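Local coordinates for protein precorrin-2 dehydrogenase (Bacillus megaterium, PDB 3DFZ) that catalyses the NAD+-dependent dehydrogenation of precorrin-2 to sirohydrochlorin, a precursor of siroheme and of adenosylcobalamin made by the anaerobic route, at residues T198-D202 with D203-L207; T173-L176 with Y177-V181; S208-K211 with Q212-L216. All blocks are in the same frame, centred on the assembly; numbering follows the deposited sequence.

Contact 1 of 3, residues T198-D202 with D203-L207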
loop_
_atom_site.group_PDB
_atom_site.type_symbol
_atom_site.label_atom_id
_atom_site.label_comp_id
_atom_site.label_asym_id
_atom_site.label_seq_id
_atom_site.Cartn_x
_atom_site.Cartn_y
_atom_site.Cartn_z
ATOM N N THR B 198 -0.472 7.898 24.419
ATOM C CA THR B 198 -0.933 9.169 23.826
ATOM C C THR B 198 -0.015 10.324 24.196
ATOM O O THR B 198 0.313 11.173 23.359
ATOM C CB THR B 198 -2.359 9.538 24.323
ATOM O OG1 THR B 198 -3.213 8.416 24.143
ATOM C CG2 THR B 198 -2.941 10.708 23.546
ATOM N N GLU B 199 0.369 10.334 25.471
ATOM C CA GLU B 199 1.113 11.405 26.134
ATOM C C GLU B 199 2.396 11.789 25.371
ATOM O O GLU B 199 2.768 12.960 25.284
ATOM C CB GLU B 199 1.458 10.932 27.558
ATOM C CG GLU B 199 2.063 11.984 28.471
ATOM C CD GLU B 199 1.817 11.699 29.947
ATOM O OE1 GLU B 199 2.479 10.773 30.490
ATOM O OE2 GLU B 199 0.961 12.404 30.567
ATOM N N ILE B 200 3.018 10.783 24.776
ATOM C CA ILE B 200 4.357 10.872 24.248
ATOM C C ILE B 200 4.373 11.239 22.770
ATOM O O ILE B 200 5.409 11.154 22.141
ATOM C CB ILE B 200 5.145 9.524 24.502
ATOM C CG1 ILE B 200 4.421 8.336 23.882
ATOM C CG2 ILE B 200 5.354 9.328 25.980
ATOM C CD1 ILE B 200 5.185 6.940 24.008
ATOM N N ILE B 201 3.206 11.604 22.226
ATOM C CA ILE B 201 3.093 12.085 20.855
ATOM C C ILE B 201 2.981 13.621 20.805
ATOM O O ILE B 201 1.886 14.167 20.824
ATOM C CB ILE B 201 1.875 11.444 20.112
ATOM C CG1 ILE B 201 1.890 9.904 20.197
ATOM C CG2 ILE B 201 1.792 11.905 18.656
ATOM C CD1 ILE B 201 3.213 9.212 19.824
ATOM N N ASP B 202 4.125 14.297 20.781
ATOM C CA ASP B 202 4.237 15.702 20.373
ATOM C C ASP B 202 5.680 16.039 19.907
ATOM O O ASP B 202 6.558 15.200 19.990
ATOM C CB ASP B 202 3.747 16.662 21.466
ATOM C CG ASP B 202 4.599 16.635 22.720
ATOM O OD1 ASP B 202 5.836 16.587 22.641
ATOM O OD2 ASP B 202 4.016 16.694 23.818
ATOM N N ASP B 203 5.908 17.275 19.447
ATOM C CA ASP B 203 7.227 17.719 18.950
ATOM C C ASP B 203 8.330 17.697 20.007
ATOM O O ASP B 203 9.499 17.401 19.704
ATOM C CB ASP B 203 7.121 19.121 18.323
ATOM C CG ASP B 203 6.335 19.133 17.014
ATOM O OD1 ASP B 203 6.375 18.120 16.281
ATOM O OD2 ASP B 203 5.715 20.175 16.689
ATOM N N GLN B 204 7.955 18.000 21.237
ATOM C CA GLN B 204 8.912 18.044 22.346
ATOM C C GLN B 204 9.438 16.668 22.792
ATOM O O GLN B 204 10.584 16.571 23.232
ATOM C CB GLN B 204 8.306 18.763 23.553
ATOM C CG GLN B 204 9.315 19.355 24.488
ATOM C CD GLN B 204 8.621 20.002 25.667
ATOM O OE1 GLN B 204 8.013 19.307 26.477
ATOM N NE2 GLN B 204 8.685 21.340 25.761
ATOM N N TYR B 205 8.600 15.630 22.713
ATOM C CA TYR B 205 9.058 14.266 22.973
ATOM C C TYR B 205 10.051 13.832 21.938
ATOM O O TYR B 205 11.013 13.148 22.268
ATOM C CB TYR B 205 7.888 13.273 23.038
ATOM C CG TYR B 205 7.307 13.191 24.432
ATOM C CD1 TYR B 205 6.206 13.970 24.798
ATOM C CD2 TYR B 205 7.911 12.394 25.401
ATOM C CE1 TYR B 205 5.685 13.917 26.071
ATOM C CE2 TYR B 205 7.402 12.335 26.700
ATOM C CZ TYR B 205 6.282 13.107 27.028
ATOM O OH TYR B 205 5.751 13.047 28.308
ATOM N N ARG B 206 9.817 14.238 20.691
ATOM C CA ARG B 206 10.730 13.952 19.583
ATOM C C ARG B 206 12.100 14.656 19.720
ATOM O O ARG B 206 13.133 14.079 19.363
ATOM C CB ARG B 206 10.076 14.336 18.245
ATOM C CG ARG B 206 10.958 14.053 17.037
ATOM C CD ARG B 206 10.210 14.067 15.735
ATOM N NE ARG B 206 9.381 15.273 15.604
ATOM C CZ ARG B 206 9.743 16.387 14.975
ATOM N NH1 ARG B 206 10.949 16.459 14.397
ATOM N NH2 ARG B 206 8.906 17.432 14.944
ATOM N N LEU B 207 12.102 15.868 20.272
ATOM C CA LEU B 207 13.214 16.819 20.085
ATOM C C LEU B 207 13.856 17.167 21.410
ATOM O O LEU B 207 14.746 17.993 21.478
ATOM C CB LEU B 207 12.725 18.078 19.322
ATOM C CG LEU B 207 12.285 17.823 17.855
ATOM C CD1 LEU B 207 11.536 18.972 17.188
ATOM C CD2 LEU B 207 13.455 17.376 16.977
HETATM O O HOH W 1 6.915 14.351 16.912
#
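D202 and Y205 meet through a backbone amide: D202 OD1 accepts from Y205 N at 2.9 Å, nearly along the carboxylate C-O axis, with an N-H angle of 156°. CG of D202 stands between its backbone N and carbonyl carbon (chi1 65°), which turns the carboxylate back over the first amides of the following turn; the capping oxygen also lies at the Y205 ring edge, near its plane. D202 is thus the N-cap of helix 203-207, which follows helix 190-199 in the SirC C-terminal domain, and its negative charge probably suits the positive end of that helix dipole. A weak bond of 3.5 Å from R206 N to D202 O continues the turn, and a water that R206 NE donates to at 2.9 Å also reaches D202 O weakly. Charge pairing lies within the first turn of the helix, where R206 NH2 forms a salt bridge with D203 OD1 at 2.9 Å; the oxygen lies in the guanidinium plane, the nitrogen above the carboxylate plane. Apolar contact centres on the buried Y205 ring. CA of I200 sits over one face as a CH-pi contact, 3.7 Å from the ring centroid, while I200 CG2 packs on Y205 CE2 at 3.7 Å.

Contact 2 of 3, residues T173-L176 with Y177-V181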
loop_
_atom_site.group_PDB
_atom_site.type_symbol
_atom_site.label_atom_id
_atom_site.label_comp_id
_atom_site.label_asym_id
_atom_site.label_seq_id
_atom_site.Cartn_x
_atom_site.Cartn_y
_atom_site.Cartn_z
ATOM N N THR B 173 11.192 7.136 16.814
ATOM C CA THR B 173 10.386 5.910 16.747
ATOM C C THR B 173 11.081 4.781 17.497
ATOM O O THR B 173 10.434 3.810 17.889
ATOM C CB THR B 173 10.009 5.498 15.298
ATOM O OG1 THR B 173 11.192 5.439 14.465
ATOM C CG2 THR B 173 9.037 6.519 14.736
ATOM N N GLN B 174 12.389 4.931 17.719
ATOM C CA GLN B 174 13.116 4.019 18.596
ATOM C C GLN B 174 12.725 4.243 20.045
ATOM O O GLN B 174 12.497 3.275 20.769
ATOM C CB GLN B 174 14.656 4.106 18.395
ATOM C CG GLN B 174 15.494 3.271 19.396
ATOM C CD GLN B 174 15.236 1.735 19.346
ATOM O OE1 GLN B 174 14.861 1.177 18.308
ATOM N NE2 GLN B 174 15.452 1.067 20.476
ATOM N N PHE B 175 12.687 5.512 20.482
ATOM C CA PHE B 175 12.087 5.852 21.792
ATOM C C PHE B 175 10.668 5.302 21.917
ATOM O O PHE B 175 10.331 4.661 22.907
ATOM C CB PHE B 175 12.090 7.381 22.030
ATOM C CG PHE B 175 11.111 7.856 23.117
ATOM C CD1 PHE B 175 11.412 7.702 24.469
ATOM C CD2 PHE B 175 9.897 8.457 22.773
ATOM C CE1 PHE B 175 10.514 8.136 25.480
ATOM C CE2 PHE B 175 8.985 8.904 23.783
ATOM C CZ PHE B 175 9.305 8.742 25.138
ATOM N N LEU B 176 9.829 5.583 20.922
ATOM C CA LEU B 176 8.419 5.157 20.978
ATOM C C LEU B 176 8.264 3.665 21.042
ATOM O O LEU B 176 7.320 3.169 21.660
ATOM C CB LEU B 176 7.603 5.696 19.778
ATOM C CG LEU B 176 7.406 7.216 19.697
ATOM C CD1 LEU B 176 6.749 7.608 18.374
ATOM C CD2 LEU B 176 6.571 7.698 20.878
ATOM N N TYR B 177 9.159 2.946 20.368
ATOM C CA TYR B 177 9.121 1.474 20.352
ATOM C C TYR B 177 9.402 0.924 21.756
ATOM O O TYR B 177 8.622 0.109 22.274
ATOM C CB TYR B 177 10.098 0.892 19.315
ATOM C CG TYR B 177 9.979 -0.629 19.198
ATOM C CD1 TYR B 177 8.909 -1.214 18.503
ATOM C CD2 TYR B 177 10.908 -1.467 19.798
ATOM C CE1 TYR B 177 8.779 -2.579 18.416
ATOM C CE2 TYR B 177 10.795 -2.822 19.711
ATOM C CZ TYR B 177 9.726 -3.389 19.025
ATOM O OH TYR B 177 9.609 -4.764 18.933
ATOM N N GLU B 178 10.491 1.392 22.378
ATOM C CA GLU B 178 10.806 1.010 23.754
ATOM C C GLU B 178 9.665 1.340 24.719
ATOM O O GLU B 178 9.331 0.533 25.567
ATOM C CB GLU B 178 12.119 1.640 24.210
ATOM C CG GLU B 178 12.553 1.297 25.625
ATOM C CD GLU B 178 13.948 1.827 25.958
ATOM O OE1 GLU B 178 14.688 2.266 25.037
ATOM O OE2 GLU B 178 14.321 1.771 27.145
ATOM N N CYS B 179 9.068 2.523 24.596
ATOM C CA CYS B 179 7.892 2.843 25.426
ATOM C C CYS B 179 6.767 1.838 25.241
ATOM O O CYS B 179 6.201 1.415 26.215
ATOM C CB CYS B 179 7.348 4.244 25.139
ATOM S SG CYS B 179 8.445 5.575 25.571
ATOM N N ARG B 180 6.448 1.477 23.993
ATOM C CA ARG B 180 5.390 0.498 23.675
ATOM C C ARG B 180 5.643 -0.835 24.393
ATOM O O ARG B 180 4.772 -1.348 25.100
ATOM C CB ARG B 180 5.303 0.303 22.163
ATOM C CG ARG B 180 4.105 -0.474 21.627
ATOM C CD ARG B 180 2.932 0.455 21.294
ATOM N NE ARG B 180 2.011 -0.144 20.320
ATOM C CZ ARG B 180 0.744 -0.489 20.559
ATOM N NH1 ARG B 180 0.187 -0.293 21.751
ATOM N NH2 ARG B 180 0.024 -1.030 19.584
ATOM N N VAL B 181 6.862 -1.353 24.239
ATOM C CA VAL B 181 7.344 -2.560 24.930
ATOM C C VAL B 181 7.105 -2.467 26.437
ATOM O O VAL B 181 6.463 -3.351 27.022
ATOM C CB VAL B 181 8.860 -2.813 24.640
ATOM C CG1 VAL B 181 9.463 -3.893 25.590
ATOM C CG2 VAL B 181 9.081 -3.173 23.181
HETATM O O HOH W 2 14.510 3.559 22.824
#
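Q174 O is gripped twice: E178 N reaches it at 3.2 Å in an almost straight bond (176°), and a water donates to it at 2.9 Å. The same water donates to E178 OE1 at 2.6 Å, tying the carboxylate back to the main chain one turn earlier. One residue before, T173 O accepts from Y177 N at 2.9 Å, with the donor above the carbonyl plane. With the bonds from C179 N to F175 O and from R180 N to L176 O, these are the i to i+4 pairs of a regular alpha-helix.

On the buried side the contact is a Cys sulfur-aromatic pair. C179 SG lies over one face of the F175 ring, 3.5 Å from the centroid and 25° off the normal, displaced toward the CE1-CZ rim; F175 CE1 is 3.3 Å from C179 SG. F175 CG, anti to the backbone N (chi1 161°), swings the ring out from the helix, and C179 SG, anti to its own carbonyl carbon, leans back over the ring's face from the next turn.

Helix 168-184 stands here between several partners: F175 and C179 pack on F215 of helix 209-218, L176 on I200 and I201 of the loop after helix 190-199, and R180 NE bonds to G148 O of the second subunit.

Contact 3 of 3, residues S208-K211 with Q212-L216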
loop_
_atom_site.group_PDB
_atom_site.type_symbol
_atom_site.label_atom_id
_atom_site.label_comp_id
_atom_site.label_asym_id
_atom_site.label_seq_id
_atom_site.Cartn_x
_atom_site.Cartn_y
_atom_site.Cartn_z
ATOM N N SER B 208 13.385 16.512 22.467
ATOM C CA SER B 208 14.007 16.585 23.770
ATOM C C SER B 208 14.357 15.200 24.331
ATOM O O SER B 208 13.483 14.381 24.597
ATOM C CB SER B 208 13.141 17.379 24.755
ATOM O OG SER B 208 13.627 17.210 26.067
ATOM N N LEU B 209 15.652 14.965 24.540
ATOM C CA LEU B 209 16.131 13.684 25.073
ATOM C C LEU B 209 15.918 13.596 26.586
ATOM O O LEU B 209 15.788 12.514 27.125
ATOM C CB LEU B 209 17.596 13.443 24.708
ATOM C CG LEU B 209 17.969 13.088 23.255
ATOM C CD1 LEU B 209 19.462 12.723 23.123
ATOM C CD2 LEU B 209 17.114 11.976 22.595
ATOM N N VAL B 210 15.869 14.740 27.262
ATOM C CA VAL B 210 15.518 14.790 28.686
ATOM C C VAL B 210 14.089 14.274 28.856
ATOM O O VAL B 210 13.837 13.379 29.654
ATOM C CB VAL B 210 15.650 16.248 29.248
ATOM C CG1 VAL B 210 14.896 16.458 30.557
ATOM C CG2 VAL B 210 17.082 16.623 29.415
ATOM N N LYS B 211 13.166 14.875 28.121
ATOM C CA LYS B 211 11.756 14.503 28.138
ATOM C C LYS B 211 11.622 12.994 27.964
ATOM O O LYS B 211 10.922 12.326 28.739
ATOM C CB LYS B 211 11.056 15.203 26.976
ATOM C CG LYS B 211 9.543 15.152 26.967
ATOM C CD LYS B 211 8.969 16.154 27.894
ATOM C CE LYS B 211 7.464 16.177 27.792
ATOM N NZ LYS B 211 6.868 17.332 28.486
ATOM N N GLN B 212 12.307 12.474 26.938
ATOM C CA GLN B 212 12.268 11.063 26.615
ATOM C C GLN B 212 12.743 10.238 27.813
ATOM O O GLN B 212 11.990 9.411 28.332
ATOM C CB GLN B 212 13.111 10.763 25.368
ATOM C CG GLN B 212 12.437 11.072 24.023
ATOM C CD GLN B 212 13.287 10.624 22.896
ATOM O OE1 GLN B 212 14.199 9.846 23.113
ATOM N NE2 GLN B 212 13.024 11.110 21.676
ATOM N N ARG B 213 13.966 10.512 28.267
ATOM C CA ARG B 213 14.597 9.775 29.360
ATOM C C ARG B 213 13.859 9.794 30.673
ATOM O O ARG B 213 13.759 8.770 31.330
ATOM C CB ARG B 213 16.033 10.243 29.565
ATOM C CG ARG B 213 16.907 9.925 28.382
ATOM C CD ARG B 213 18.133 10.804 28.358
ATOM N NE ARG B 213 18.937 10.518 27.166
ATOM C CZ ARG B 213 20.224 10.823 27.046
ATOM N NH1 ARG B 213 20.865 11.474 28.027
ATOM N NH2 ARG B 213 20.857 10.500 25.944
ATOM N N GLU B 214 13.344 10.955 31.058
ATOM C CA GLU B 214 12.516 11.083 32.265
ATOM C C GLU B 214 11.195 10.312 32.183
ATOM O O GLU B 214 10.665 9.916 33.213
ATOM C CB GLU B 214 12.225 12.557 32.584
ATOM C CG GLU B 214 13.462 13.370 32.872
ATOM C CD GLU B 214 13.191 14.789 33.351
ATOM O OE1 GLU B 214 12.078 15.365 33.116
ATOM O OE2 GLU B 214 14.124 15.323 33.983
ATOM N N PHE B 215 10.651 10.157 30.976
ATOM C CA PHE B 215 9.440 9.362 30.775
ATOM C C PHE B 215 9.731 7.864 30.895
ATOM O O PHE B 215 8.943 7.129 31.503
ATOM C CB PHE B 215 8.791 9.626 29.418
ATOM C CG PHE B 215 7.516 8.859 29.219
ATOM C CD1 PHE B 215 6.327 9.296 29.816
ATOM C CD2 PHE B 215 7.506 7.673 28.482
ATOM C CE1 PHE B 215 5.137 8.567 29.647
ATOM C CE2 PHE B 215 6.341 6.952 28.316
ATOM C CZ PHE B 215 5.150 7.393 28.904
ATOM N N LEU B 216 10.863 7.428 30.325
ATOM C CA LEU B 216 11.339 6.049 30.482
ATOM C C LEU B 216 11.494 5.699 31.954
ATOM O O LEU B 216 11.027 4.642 32.378
ATOM C CB LEU B 216 12.675 5.802 29.752
ATOM C CG LEU B 216 12.597 5.853 28.232
ATOM C CD1 LEU B 216 13.982 6.017 27.607
ATOM C CD2 LEU B 216 11.848 4.617 27.668
#
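V210 O receives E214 N at 2.8 Å in a nearly straight bond (174°), and L209 O receives R213 N at 2.9 Å. Helix 209-218, the last helix of the chain, begins here, with S208 as its N-cap: S208 OG accepts from K211 N at 3.1 Å, while S208 O takes Q212 N at 3.2 Å. Both the side chain and the carbonyl of one residue therefore hold the first turn. F215 N closes on K211 O with a more bent bond.

The polar ends of two side chains look outward from this turn to other parts of the domain. K211 NZ bonds to Q204 OE1, and Q212 NE2 donates to Y205 O and to Q171 OE1.

Around the bonds, long side chains run back along the first turn. R213 is extended from CG to NE, and its CG, anti to the carbonyl carbon (chi1 -65°), starts it back past the carbonyl of L209, with R213 CG 3.1 Å from L209 O. This places L209 CB over one face of the guanidinium, while L209 CD1 approaches R213 NH2. On its other branch L209 reaches Q212, an oblique contact of methyl against amide oxygen in which L209 CD2 is 3.6 Å from Q212 OE1. V210 and E214 instead lie side by side and point the same way: V210 CG1 rests against the carboxylate carbon, E214 CD, at 3.7 Å.

Along the chain the contacts come in series, none nesting within or crossing another. Contact 2 lies within helix 168-184, contact 1 turns the chain from helix 190-199 into helix 203-207, and contact 3 opens helix 209-218; each closes a single turn or a cap. In space their centres are 10 to 12 Å apart, and side chains pack between them: Y205 CD2 meets F175 CZ at 3.9 Å, and I200 CG2 meets F215 CE2 at 3.5 Å. Helix 168-184, the 200-202 turn with helix 203-207, and helix 209-218 thus come together in one apolar cluster. Contacts 1 and 2 also face the second subunit of the homodimer, whereas contact 3 touches no other chain of the assembly.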